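Local coordinates for protein 361aa long hypothetical D-aminopeptidase (PDB 2DRH) that is of uncertain function but is probably an aminopeptidase of the S58 (DmpA-type) kind, at residues 22-27 / 284-289; 62-67 / 290-295; 67-72 / 84-89; 91-96 / 127-132. One frame throughout, in Å; residues are numbered along the deposited sequence.

Contact 1: 22-27 / 284-289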
loop_
_atom_site.group_PDB
_atom_site.type_symbol
_atom_site.label_atom_id
_atom_site.label_comp_id
_atom_site.label_asym_id
_atom_site.label_seq_id
_atom_site.Cartn_x
_atom_site.Cartn_y
_atom_site.Cartn_z
ATOM N N THR A 22 23.998 -17.729 3.494
ATOM C CA THR A 22 24.891 -18.061 2.383
ATOM C C THR A 22 24.730 -19.498 1.885
ATOM O O THR A 22 25.457 -19.933 0.990
ATOM C CB THR A 22 26.361 -17.835 2.756
ATOM O OG1 THR A 22 26.639 -18.473 4.006
ATOM C CG2 THR A 22 26.659 -16.351 2.867
ATOM N N ASP A 23 23.799 -20.240 2.477
ATOM C CA ASP A 23 23.545 -21.599 2.018
ATOM C C ASP A 23 22.840 -21.427 0.682
ATOM O O ASP A 23 22.691 -22.372 -0.092
ATOM C CB ASP A 23 22.663 -22.373 3.002
ATOM C CG ASP A 23 23.459 -22.972 4.144
ATOM O OD1 ASP A 23 24.548 -23.514 3.873
ATOM O OD2 ASP A 23 23.003 -22.917 5.303
ATOM N N VAL A 24 22.393 -20.200 0.427
ATOM C CA VAL A 24 21.763 -19.872 -0.846
ATOM C C VAL A 24 22.995 -19.572 -1.697
ATOM O O VAL A 24 23.617 -18.517 -1.559
ATOM C CB VAL A 24 20.864 -18.616 -0.732
ATOM C CG1 VAL A 24 20.263 -18.273 -2.090
ATOM C CG2 VAL A 24 19.746 -18.868 0.276
ATOM N N LYS A 25 23.362 -20.524 -2.549
ATOM C CA LYS A 25 24.549 -20.400 -3.387
ATOM C C LYS A 25 24.695 -19.044 -4.067
ATOM O O LYS A 25 23.777 -18.567 -4.739
ATOM C CB LYS A 25 24.573 -21.510 -4.449
ATOM C CG LYS A 25 23.537 -21.353 -5.550
ATOM C CD LYS A 25 22.147 -21.771 -5.089
ATOM C CE LYS A 25 21.069 -21.255 -6.032
ATOM N NZ LYS A 25 20.949 -19.769 -5.929
ATOM N N GLY A 26 25.861 -18.432 -3.890
ATOM C CA GLY A 26 26.116 -17.142 -4.501
ATOM C C GLY A 26 26.013 -15.988 -3.525
ATOM O O GLY A 26 26.706 -14.981 -3.677
ATOM N N VAL A 27 25.146 -16.125 -2.524
ATOM C CA VAL A 27 24.975 -15.071 -1.525
ATOM C C VAL A 27 26.232 -14.978 -0.666
ATOM O O VAL A 27 26.812 -15.995 -0.293
ATOM C CB VAL A 27 23.739 -15.348 -0.621
ATOM C CG1 VAL A 27 23.658 -14.322 0.509
ATOM C CG2 VAL A 27 22.473 -15.296 -1.461
ATOM N N PHE A 284 14.522 -11.579 -1.518
ATOM C CA PHE A 284 14.943 -11.624 -2.911
ATOM C C PHE A 284 15.266 -13.049 -3.335
ATOM O O PHE A 284 15.589 -13.899 -2.501
ATOM C CB PHE A 284 16.158 -10.716 -3.136
ATOM C CG PHE A 284 17.433 -11.196 -2.478
ATOM C CD1 PHE A 284 18.241 -12.157 -3.093
ATOM C CD2 PHE A 284 17.845 -10.666 -1.255
ATOM C CE1 PHE A 284 19.441 -12.575 -2.501
ATOM C CE2 PHE A 284 19.035 -11.074 -0.657
ATOM C CZ PHE A 284 19.838 -12.032 -1.283
ATOM N N SER A 285 15.159 -13.307 -4.632
ATOM C CA SER A 285 15.448 -14.625 -5.176
ATOM C C SER A 285 16.645 -14.541 -6.112
ATOM O O SER A 285 16.854 -13.532 -6.775
ATOM C CB SER A 285 14.231 -15.164 -5.935
ATOM O OG SER A 285 14.544 -16.367 -6.623
ATOM N N THR A 286 17.436 -15.603 -6.153
ATOM C CA THR A 286 18.611 -15.651 -7.017
ATOM C C THR A 286 18.266 -16.428 -8.280
ATOM O O THR A 286 19.088 -16.561 -9.179
ATOM C CB THR A 286 19.772 -16.383 -6.329
ATOM O OG1 THR A 286 19.342 -17.702 -5.961
ATOM C CG2 THR A 286 20.217 -15.640 -5.078
ATOM N N ALA A 287 17.040 -16.936 -8.340
ATOM C CA ALA A 287 16.590 -17.737 -9.474
ATOM C C ALA A 287 16.439 -16.998 -10.805
ATOM O O ALA A 287 16.681 -17.583 -11.869
ATOM C CB ALA A 287 15.284 -18.433 -9.114
ATOM N N ASN A 288 16.038 -15.729 -10.763
ATOM C CA ASN A 288 15.861 -14.952 -11.988
ATOM C C ASN A 288 16.700 -13.685 -12.027
ATOM O O ASN A 288 16.415 -12.718 -11.311
ATOM C CB ASN A 288 14.391 -14.561 -12.178
ATOM C CG ASN A 288 13.517 -15.734 -12.589
ATOM O OD1 ASN A 288 13.557 -16.186 -13.736
ATOM N ND2 ASN A 288 12.720 -16.233 -11.649
ATOM N N ARG A 289 17.731 -13.681 -12.866
ATOM C CA ARG A 289 18.572 -12.499 -12.990
ATOM C C ARG A 289 18.010 -11.607 -14.087
ATOM O O ARG A 289 17.671 -12.079 -15.173
ATOM C CB ARG A 289 20.022 -12.882 -13.306
ATOM C CG ARG A 289 20.771 -13.475 -12.120
ATOM C CD ARG A 289 22.268 -13.572 -12.398
ATOM N NE ARG A 289 22.985 -14.264 -11.329
ATOM C CZ ARG A 289 24.306 -14.408 -11.283
ATOM N NH1 ARG A 289 25.068 -13.906 -12.245
ATOM N NH2 ARG A 289 24.867 -15.063 -10.275
#
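A twice-bent lysine makes the one polar link here: Lys25 NZ donates to Thr286 OG1 over only 2.6 Å. The two residues belong to a type II beta turn, Val24 to Val27, and to the corner where the chain leaves strand 278-285 before entering strand 288-291. Lys25 CG starts in the crowded position between the backbone N and the carbonyl carbon (chi1 71°), and further bends at chi2 and chi4 bring the amine obliquely across the threonine. Gly26, next in the turn, has a positive phi of 103°, at which a CB would collide with the carbonyl oxygen of Lys25; Val27 N closes the turn on Val24 O at 3.0 Å.

Thr286 faces the turn with both branches. Its hydroxyl meets the amine, while its methyl CG2 lies 4.0 Å from Val24 CG1, so that a polar and an apolar contact share one side chain. An alanine here would keep CB but remove both OG1 and CG2, and would probably leave the Lys25 amine without this acceptor and loosen the packing on Val24. Deeper in, Val27 CG2 and the Phe284 ring approach tip to tip, the methyl standing at the ring edge by CZ, 4.2 Å away. Phe284 is itself packed against Ala245 of strand 240-246 and Ala69 of strand 65-73, which ties the turn to the sheet. The corner is shaped from within by an ST turn, in which Ala287 N donates to Ser285 OG over 3.1 Å at 158°.

Contact 2: 62-67 / 290-295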
loop_
_atom_site.group_PDB
_atom_site.type_symbol
_atom_site.label_atom_id
_atom_site.label_comp_id
_atom_site.label_asym_id
_atom_site.label_seq_id
_atom_site.Cartn_x
_atom_site.Cartn_y
_atom_site.Cartn_z
ATOM N N ILE A 62 25.776 -6.770 -9.534
ATOM C CA ILE A 62 24.375 -6.693 -9.124
ATOM C C ILE A 62 23.551 -5.657 -9.891
ATOM O O ILE A 62 22.358 -5.847 -10.107
ATOM C CB ILE A 62 24.283 -6.425 -7.609
ATOM C CG1 ILE A 62 25.198 -7.407 -6.873
ATOM C CG2 ILE A 62 22.853 -6.615 -7.127
ATOM C CD1 ILE A 62 25.386 -7.103 -5.413
ATOM N N TYR A 63 24.184 -4.572 -10.315
ATOM C CA TYR A 63 23.483 -3.536 -11.072
ATOM C C TYR A 63 23.130 -3.970 -12.504
ATOM O O TYR A 63 22.013 -3.733 -12.988
ATOM C CB TYR A 63 24.344 -2.276 -11.136
ATOM C CG TYR A 63 23.693 -1.126 -11.865
ATOM C CD1 TYR A 63 22.653 -0.398 -11.278
ATOM C CD2 TYR A 63 24.126 -0.752 -13.133
ATOM C CE1 TYR A 63 22.065 0.679 -11.941
ATOM C CE2 TYR A 63 23.545 0.327 -13.805
ATOM C CZ TYR A 63 22.516 1.039 -13.198
ATOM O OH TYR A 63 21.969 2.124 -13.845
ATOM N N LYS A 64 24.090 -4.591 -13.190
ATOM C CA LYS A 64 23.865 -5.044 -14.559
ATOM C C LYS A 64 23.051 -6.328 -14.561
ATOM O O LYS A 64 22.323 -6.608 -15.513
ATOM C CB LYS A 64 25.206 -5.243 -15.279
ATOM C CG LYS A 64 25.984 -3.946 -15.442
ATOM C CD LYS A 64 25.214 -2.952 -16.303
ATOM C CE LYS A 64 25.859 -1.571 -16.283
ATOM N NZ LYS A 64 27.305 -1.611 -16.643
ATOM N N GLU A 65 23.182 -7.112 -13.497
ATOM C CA GLU A 65 22.415 -8.343 -13.369
ATOM C C GLU A 65 21.657 -8.283 -12.057
ATOM O O GLU A 65 22.153 -8.693 -11.005
ATOM C CB GLU A 65 23.328 -9.574 -13.427
ATOM C CG GLU A 65 23.915 -9.775 -14.811
ATOM C CD GLU A 65 24.503 -11.152 -15.013
ATOM O OE1 GLU A 65 25.461 -11.498 -14.288
ATOM O OE2 GLU A 65 24.000 -11.880 -15.902
ATOM N N LYS A 66 20.443 -7.753 -12.146
ATOM C CA LYS A 66 19.562 -7.570 -10.994
ATOM C C LYS A 66 18.836 -8.847 -10.564
ATOM O O LYS A 66 18.723 -9.811 -11.332
ATOM C CB LYS A 66 18.529 -6.493 -11.335
ATOM C CG LYS A 66 19.117 -5.145 -11.732
ATOM C CD LYS A 66 18.211 -4.450 -12.738
ATOM C CE LYS A 66 18.322 -2.937 -12.691
ATOM N NZ LYS A 66 19.714 -2.417 -12.818
ATOM N N VAL A 67 18.354 -8.862 -9.326
ATOM C CA VAL A 67 17.601 -10.010 -8.839
ATOM C C VAL A 67 16.206 -9.501 -8.500
ATOM O O VAL A 67 16.048 -8.345 -8.104
ATOM C CB VAL A 67 18.232 -10.648 -7.566
ATOM C CG1 VAL A 67 19.632 -11.182 -7.882
ATOM C CG2 VAL A 67 18.290 -9.635 -6.433
ATOM N N ILE A 290 17.901 -10.317 -13.786
ATOM C CA ILE A 290 17.365 -9.344 -14.728
ATOM C C ILE A 290 18.494 -8.485 -15.286
ATOM O O ILE A 290 19.164 -7.773 -14.541
ATOM C CB ILE A 290 16.339 -8.419 -14.026
ATOM C CG1 ILE A 290 15.449 -9.240 -13.086
ATOM C CG2 ILE A 290 15.503 -7.689 -15.056
ATOM C CD1 ILE A 290 14.684 -10.363 -13.762
ATOM N N LYS A 291 18.703 -8.547 -16.598
ATOM C CA LYS A 291 19.759 -7.765 -17.234
ATOM C C LYS A 291 19.324 -6.314 -17.416
ATOM O O LYS A 291 18.303 -6.036 -18.036
ATOM C CB LYS A 291 20.136 -8.363 -18.596
ATOM C CG LYS A 291 20.706 -9.775 -18.530
ATOM C CD LYS A 291 21.271 -10.199 -19.882
ATOM C CE LYS A 291 21.847 -11.608 -19.824
ATOM N NZ LYS A 291 22.480 -11.996 -21.110
ATOM N N HIS A 292 20.125 -5.402 -16.877
ATOM C CA HIS A 292 19.867 -3.965 -16.940
ATOM C C HIS A 292 19.432 -3.464 -18.317
ATOM O O HIS A 292 18.504 -2.661 -18.435
ATOM C CB HIS A 292 21.127 -3.204 -16.514
ATOM C CG HIS A 292 20.931 -1.725 -16.383
ATOM N ND1 HIS A 292 20.218 -1.157 -15.350
ATOM C CD2 HIS A 292 21.349 -0.697 -17.162
ATOM C CE1 HIS A 292 20.206 0.156 -15.496
ATOM N NE2 HIS A 292 20.884 0.462 -16.587
ATOM N N TYR A 293 20.103 -3.942 -19.358
ATOM C CA TYR A 293 19.806 -3.495 -20.710
ATOM C C TYR A 293 18.854 -4.366 -21.524
ATOM O O TYR A 293 18.710 -4.159 -22.715
ATOM C CB TYR A 293 21.118 -3.315 -21.472
ATOM C CG TYR A 293 21.958 -2.147 -20.993
ATOM C CD1 TYR A 293 21.603 -0.830 -21.306
ATOM C CD2 TYR A 293 23.121 -2.359 -20.249
ATOM C CE1 TYR A 293 22.387 0.245 -20.893
ATOM C CE2 TYR A 293 23.915 -1.288 -19.831
ATOM C CZ TYR A 293 23.543 0.009 -20.159
ATOM O OH TYR A 293 24.334 1.066 -19.767
ATOM N N GLU A 294 18.193 -5.324 -20.889
ATOM C CA GLU A 294 17.271 -6.202 -21.608
ATOM C C GLU A 294 16.206 -5.435 -22.407
ATOM O O GLU A 294 15.670 -4.418 -21.950
ATOM C CB GLU A 294 16.592 -7.158 -20.623
ATOM C CG GLU A 294 15.756 -8.250 -21.285
ATOM C CD GLU A 294 16.587 -9.185 -22.148
ATOM O OE1 GLU A 294 17.568 -9.759 -21.635
ATOM O OE2 GLU A 294 16.258 -9.351 -23.341
ATOM N N LYS A 295 15.904 -5.924 -23.605
ATOM C CA LYS A 295 14.899 -5.291 -24.454
ATOM C C LYS A 295 13.907 -6.294 -25.027
ATOM O O LYS A 295 12.832 -5.917 -25.490
ATOM C CB LYS A 295 15.559 -4.545 -25.616
ATOM C CG LYS A 295 16.508 -3.432 -25.212
ATOM C CD LYS A 295 16.687 -2.444 -26.358
ATOM C CE LYS A 295 15.385 -1.692 -26.624
ATOM N NZ LYS A 295 15.439 -0.780 -27.810
#
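Lys66 NZ is gripped by three acceptors: His292 ND1 at 2.9 Å, Tyr63 O at 2.7 Å and, beyond these segments, the carboxylate of Glu93 in a salt bridge. It reaches them from an antiparallel ladder in which the start of strand 65-73 pairs with the end of strand 288-291. Bends at chi2 and chi4 swing the amine to the edge of the His292 ring, near its plane. Because ND1 accepts there, the imidazole is likely to be neutral.

In the ladder Lys66 and Ile290 form a hydrogen-bonded pair, with Ile290 N to Lys66 O at 2.6 Å and Lys66 N to Ile290 O at 2.7 Å. Glu65 and Lys291 follow as a non-hydrogen-bonded pair. One more bond, nearly straight at 169°, joins His292 N to Lys64 O just where residues 291-294 make a type I turn.

Tyr63 CE2 lies over the centre of one face of the imidazole, the two planes inclined at 34°, while the phenol bonds to Ser128 O. Alongside, Lys64 and Tyr293 run the same way and share Asp121 at their polar ends, with Lys64 CE 4.1 Å from Tyr293 CE2.

Contact 3: 67-72 / 84-89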
loop_
_atom_site.group_PDB
_atom_site.type_symbol
_atom_site.label_atom_id
_atom_site.label_comp_id
_atom_site.label_asym_id
_atom_site.label_seq_id
_atom_site.Cartn_x
_atom_site.Cartn_y
_atom_site.Cartn_z
ATOM N N VAL A 67 18.354 -8.862 -9.326
ATOM C CA VAL A 67 17.601 -10.010 -8.839
ATOM C C VAL A 67 16.206 -9.501 -8.500
ATOM O O VAL A 67 16.048 -8.345 -8.104
ATOM C CB VAL A 67 18.232 -10.648 -7.566
ATOM C CG1 VAL A 67 19.632 -11.182 -7.882
ATOM C CG2 VAL A 67 18.290 -9.635 -6.433
ATOM N N LEU A 68 15.195 -10.346 -8.685
ATOM C CA LEU A 68 13.830 -9.952 -8.361
ATOM C C LEU A 68 13.740 -9.880 -6.841
ATOM O O LEU A 68 14.348 -10.691 -6.142
ATOM C CB LEU A 68 12.837 -10.969 -8.922
ATOM C CG LEU A 68 12.818 -11.046 -10.458
ATOM C CD1 LEU A 68 11.796 -12.069 -10.921
ATOM C CD2 LEU A 68 12.481 -9.676 -11.029
ATOM N N ALA A 69 12.994 -8.913 -6.318
ATOM C CA ALA A 69 12.914 -8.770 -4.866
ATOM C C ALA A 69 11.607 -8.180 -4.358
ATOM O O ALA A 69 10.836 -7.605 -5.121
ATOM C CB ALA A 69 14.076 -7.923 -4.381
ATOM N N GLY A 70 11.383 -8.335 -3.052
ATOM C CA GLY A 70 10.189 -7.824 -2.409
ATOM C C GLY A 70 10.527 -7.323 -1.017
ATOM O O GLY A 70 11.639 -7.538 -0.532
ATOM N N ALA A 71 9.579 -6.656 -0.362
ATOM C CA ALA A 71 9.829 -6.142 0.980
ATOM C C ALA A 71 8.544 -5.780 1.713
ATOM O O ALA A 71 7.522 -5.495 1.091
ATOM C CB ALA A 71 10.739 -4.940 0.910
ATOM N N PHE A 72 8.609 -5.804 3.039
ATOM C CA PHE A 72 7.467 -5.475 3.872
ATOM C C PHE A 72 7.872 -4.656 5.093
ATOM O O PHE A 72 8.789 -5.021 5.832
ATOM C CB PHE A 72 6.766 -6.743 4.353
ATOM C CG PHE A 72 5.678 -6.484 5.363
ATOM C CD1 PHE A 72 4.541 -5.751 5.014
ATOM C CD2 PHE A 72 5.791 -6.966 6.668
ATOM C CE1 PHE A 72 3.541 -5.508 5.945
ATOM C CE2 PHE A 72 4.793 -6.728 7.609
ATOM C CZ PHE A 72 3.670 -6.001 7.249
ATOM N N ILE A 84 11.455 2.265 -2.198
ATOM C CA ILE A 84 10.458 2.689 -3.177
ATOM C C ILE A 84 10.681 2.096 -4.574
ATOM O O ILE A 84 9.731 1.652 -5.219
ATOM C CB ILE A 84 10.367 4.238 -3.249
ATOM C CG1 ILE A 84 9.508 4.765 -2.087
ATOM C CG2 ILE A 84 9.745 4.674 -4.554
ATOM C CD1 ILE A 84 9.953 4.287 -0.701
ATOM N N GLN A 85 11.919 2.077 -5.045
ATOM C CA GLN A 85 12.171 1.520 -6.369
ATOM C C GLN A 85 12.127 -0.002 -6.316
ATOM O O GLN A 85 11.766 -0.645 -7.292
ATOM C CB GLN A 85 13.523 1.993 -6.928
ATOM C CG GLN A 85 13.744 1.602 -8.406
ATOM C CD GLN A 85 14.871 2.375 -9.066
ATOM O OE1 GLN A 85 14.912 3.609 -9.004
ATOM N NE2 GLN A 85 15.794 1.653 -9.711
ATOM N N LEU A 86 12.497 -0.580 -5.178
ATOM C CA LEU A 86 12.461 -2.028 -5.050
ATOM C C LEU A 86 11.022 -2.477 -5.330
ATOM O O LEU A 86 10.776 -3.412 -6.122
ATOM C CB LEU A 86 12.904 -2.451 -3.641
ATOM C CG LEU A 86 13.167 -3.948 -3.419
ATOM C CD1 LEU A 86 14.071 -4.142 -2.219
ATOM C CD2 LEU A 86 11.851 -4.697 -3.233
ATOM N N TRP A 87 10.072 -1.783 -4.702
ATOM C CA TRP A 87 8.659 -2.094 -4.879
ATOM C C TRP A 87 8.133 -1.802 -6.281
ATOM O O TRP A 87 7.345 -2.580 -6.830
ATOM C CB TRP A 87 7.798 -1.331 -3.866
ATOM C CG TRP A 87 7.844 -1.895 -2.473
ATOM C CD1 TRP A 87 7.795 -3.212 -2.121
ATOM C CD2 TRP A 87 7.862 -1.151 -1.244
ATOM N NE1 TRP A 87 7.779 -3.339 -0.751
ATOM C CE2 TRP A 87 7.819 -2.088 -0.189
ATOM C CE3 TRP A 87 7.908 0.215 -0.934
ATOM C CZ2 TRP A 87 7.819 -1.703 1.158
ATOM C CZ3 TRP A 87 7.908 0.597 0.409
ATOM C CH2 TRP A 87 7.864 -0.358 1.432
ATOM N N GLU A 88 8.559 -0.679 -6.854
ATOM C CA GLU A 88 8.098 -0.282 -8.178
ATOM C C GLU A 88 8.603 -1.191 -9.302
ATOM O O GLU A 88 7.822 -1.612 -10.162
ATOM C CB GLU A 88 8.526 1.158 -8.475
ATOM C CG GLU A 88 7.928 1.722 -9.769
ATOM C CD GLU A 88 6.449 2.061 -9.636
ATOM O OE1 GLU A 88 6.114 2.893 -8.758
ATOM O OE2 GLU A 88 5.624 1.512 -10.410
ATOM N N LEU A 89 9.901 -1.488 -9.293
ATOM C CA LEU A 89 10.504 -2.320 -10.336
ATOM C C LEU A 89 10.612 -3.786 -9.964
ATOM O O LEU A 89 10.821 -4.631 -10.831
ATOM C CB LEU A 89 11.899 -1.799 -10.689
ATOM C CG LEU A 89 12.017 -0.387 -11.257
ATOM C CD1 LEU A 89 13.481 -0.065 -11.500
ATOM C CD2 LEU A 89 11.242 -0.283 -12.560
#
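Leu86 and Trp87, neighbours on helix 83-89, meet strand 65-73 in two different ways: the leucine lays a methyl on the strand's backbone, and the indole turns its N-H edge to a carbonyl. The axes of strand 67-72 and helix 84-89 pass 7.7 Å apart with their directions at 120°, so the helix lies obliquely across the strand.

Leu86 points at the strand, its CG anti to the backbone N. Leu86 CD2 settles over the backbone, 3.6 Å from both Ala69 O and Gly70 CA, and is flanked by the methyls of the alanines, Ala69 CB at 4.1 Å and Ala71 CB at 4.3 Å. Small residues allow this close approach; at Gly70 a side chain would in any case point away from the helix.

Trp87 CG lies anti to the carbonyl carbon, which brings the indole N-H to the strand. Trp87 NE1 donates to Ala71 O over 2.8 Å, and at 164° the bond is nearly straight. The oxygen sits almost exactly in the indole plane, yet NE1 itself stands above the carbonyl plane, 49° out of it. Ala71 CB also touches the ring, 4.2 Å from Trp87 CE2.

Farther back, Val67 and Ala69 use their backbone to bond Ile92 and Gly90; Ala71 instead has side-chain partners, Trp87 for its O and Asn256 for its N. Glu88, on another side of the helix, forms a salt bridge with Arg257 of the second subunit. With an indole N-H taking up a backbone oxygen beside it, the whole is a helix packed obliquely on a beta-sheet, through a leucine over a small-residue Ala-Gly-Ala stretch of the strand.

Contact 4: 91-96 / 127-132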
loop_
_atom_site.group_PDB
_atom_site.type_symbol
_atom_site.label_atom_id
_atom_site.label_comp_id
_atom_site.label_asym_id
_atom_site.label_seq_id
_atom_site.Cartn_x
_atom_site.Cartn_y
_atom_site.Cartn_z
ATOM N N THR A 91 12.969 -5.126 -8.167
ATOM C CA THR A 91 14.349 -5.603 -8.199
ATOM C C THR A 91 15.318 -4.945 -7.227
ATOM O O THR A 91 15.025 -3.895 -6.647
ATOM C CB THR A 91 14.929 -5.435 -9.607
ATOM O OG1 THR A 91 14.752 -4.076 -10.024
ATOM C CG2 THR A 91 14.214 -6.361 -10.604
ATOM N N ILE A 92 16.469 -5.597 -7.052
ATOM C CA ILE A 92 17.562 -5.106 -6.213
ATOM C C ILE A 92 18.758 -5.058 -7.160
ATOM O O ILE A 92 19.046 -6.045 -7.845
ATOM C CB ILE A 92 17.849 -6.053 -5.026
ATOM C CG1 ILE A 92 16.794 -5.839 -3.932
ATOM C CG2 ILE A 92 19.244 -5.798 -4.474
ATOM C CD1 ILE A 92 17.011 -6.672 -2.688
ATOM N N GLU A 93 19.442 -3.914 -7.208
ATOM C CA GLU A 93 20.557 -3.729 -8.135
ATOM C C GLU A 93 21.848 -3.274 -7.489
ATOM O O GLU A 93 22.734 -2.734 -8.159
ATOM C CB GLU A 93 20.158 -2.713 -9.210
ATOM C CG GLU A 93 19.594 -1.412 -8.646
ATOM C CD GLU A 93 19.196 -0.418 -9.726
ATOM O OE1 GLU A 93 18.548 -0.830 -10.718
ATOM O OE2 GLU A 93 19.519 0.779 -9.571
ATOM N N THR A 94 21.952 -3.498 -6.186
ATOM C CA THR A 94 23.126 -3.098 -5.448
ATOM C C THR A 94 23.290 -4.034 -4.278
ATOM O O THR A 94 22.349 -4.734 -3.902
ATOM C CB THR A 94 22.960 -1.676 -4.858
ATOM O OG1 THR A 94 21.955 -1.706 -3.831
ATOM C CG2 THR A 94 22.543 -0.672 -5.949
ATOM N N PRO A 95 24.502 -4.099 -3.709
ATOM C CA PRO A 95 24.627 -4.991 -2.559
ATOM C C PRO A 95 23.786 -4.343 -1.454
ATOM O O PRO A 95 23.524 -3.136 -1.496
ATOM C CB PRO A 95 26.130 -4.982 -2.260
ATOM C CG PRO A 95 26.616 -3.714 -2.853
ATOM C CD PRO A 95 25.813 -3.582 -4.128
ATOM N N ILE A 96 23.357 -5.143 -0.485
ATOM C CA ILE A 96 22.524 -4.655 0.606
ATOM C C ILE A 96 23.396 -4.260 1.782
ATOM O O ILE A 96 24.189 -5.053 2.267
ATOM C CB ILE A 96 21.529 -5.733 1.040
ATOM C CG1 ILE A 96 20.828 -6.298 -0.198
ATOM C CG2 ILE A 96 20.516 -5.142 2.025
ATOM C CD1 ILE A 96 19.927 -7.480 0.087
ATOM N N GLY A 127 20.867 5.200 -16.923
ATOM C CA GLY A 127 20.281 5.833 -15.753
ATOM C C GLY A 127 21.133 5.837 -14.495
ATOM O O GLY A 127 22.317 5.502 -14.533
ATOM N N SER A 128 20.524 6.221 -13.375
ATOM C CA SER A 128 21.232 6.279 -12.100
ATOM C C SER A 128 21.173 4.928 -11.394
ATOM O O SER A 128 21.021 3.894 -12.037
ATOM C CB SER A 128 20.625 7.366 -11.202
ATOM O OG SER A 128 19.307 7.031 -10.804
ATOM N N VAL A 129 21.288 4.937 -10.070
ATOM C CA VAL A 129 21.253 3.696 -9.312
ATOM C C VAL A 129 20.511 3.844 -7.994
ATOM O O VAL A 129 20.532 4.905 -7.368
ATOM C CB VAL A 129 22.683 3.176 -9.044
ATOM C CG1 VAL A 129 23.480 4.212 -8.272
ATOM C CG2 VAL A 129 22.625 1.861 -8.294
ATOM N N ASN A 130 19.865 2.758 -7.579
ATOM C CA ASN A 130 19.081 2.735 -6.353
ATOM C C ASN A 130 19.780 2.013 -5.197
ATOM O O ASN A 130 19.569 0.823 -4.972
ATOM C CB ASN A 130 17.727 2.086 -6.646
ATOM C CG ASN A 130 16.786 2.132 -5.460
ATOM O OD1 ASN A 130 16.604 3.180 -4.829
ATOM N ND2 ASN A 130 16.172 1.000 -5.154
ATOM N N PRO A 131 20.630 2.732 -4.448
ATOM C CA PRO A 131 21.331 2.109 -3.324
ATOM C C PRO A 131 20.361 1.638 -2.251
ATOM O O PRO A 131 19.417 2.348 -1.897
ATOM C CB PRO A 131 22.256 3.223 -2.837
ATOM C CG PRO A 131 21.518 4.468 -3.206
ATOM C CD PRO A 131 21.017 4.146 -4.583
ATOM N N LEU A 132 20.597 0.435 -1.740
ATOM C CA LEU A 132 19.740 -0.144 -0.716
ATOM C C LEU A 132 20.466 -0.193 0.619
ATOM O O LEU A 132 21.442 -0.930 0.788
ATOM C CB LEU A 132 19.310 -1.546 -1.137
ATOM C CG LEU A 132 18.364 -2.350 -0.246
ATOM C CD1 LEU A 132 17.070 -1.576 0.030
ATOM C CD2 LEU A 132 18.058 -3.663 -0.968
HETATM O O HOH W 1 16.705 -1.461 -6.925
HETATM O O HOH W 2 18.037 2.913 -10.825
HETATM O O HOH W 3 19.283 -1.986 -5.126
#
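This contact lies at the opening of a beta-alpha-beta crossover, where the chain approaches the parallel strands 96-100 and 132-136 that helix 104-118 connects. The two incoming loops are joined by side chains bonding to backbone and by water.

Glu93 reaches across with its chain extended beyond CG. Glu93 OE2 takes the N-H of Asn130 at 2.8 Å and 156°, on the lone pair directed away from OE1, and also accepts from water 2. With OE1 paired to Lys66, the carboxylate is fixed at both oxygens and would probably remain ionised although buried.

Thr94 divides its two branches. Thr94 OG1, between the backbone N and the carbonyl carbon, receives Leu132 N in a long, bent bond of 3.3 Å; Thr94 CG2 presses on Val129 CG2 at 3.5 Å, tighter than ordinary van der Waals contact. An alanine here would lack both OG1 and CG2, and would probably leave Leu132 N and water 3 less well held and loosen the packing on Val129.

Leu132 brings its CD2 to two isoleucines: Ile92 CD1 crosses it obliquely at 3.6 Å, and Ile96 lies beside it, pointing the same way, with CG1 at 3.9 Å. Asn130 turns its amide elsewhere, ND2 donating to Gly82 O and to water 1, which in turn donates a hydrogen bond to Thr91 O. Between the loops, water 3 accepts from Glu93 N at 2.8 Å and donates to Asn130 O, also at 2.8 Å, while standing 3.0 Å from Thr94 OG1.

From the N terminus, residues 22-27 open contact 1 and residues 62-67 open contact 2. The chain then closes two shorter loops in series: contact 3, within 67-89, and contact 4, within 91-132. Both lie inside the long excursions that contacts 1 and 2 complete only at 284-289 and 290-295, and because these two longer loops alternate along the chain, they cross. Strand 65-73 is common ground, shared by contacts 2 and 3 through Val67, and neighbouring strands 91-92 and 278-285 bring in contacts 4 and 1. Phe284 touches Ile96 between contacts 1 and 4, while the packing of Ile62 on Thr94 joins contacts 2 and 4.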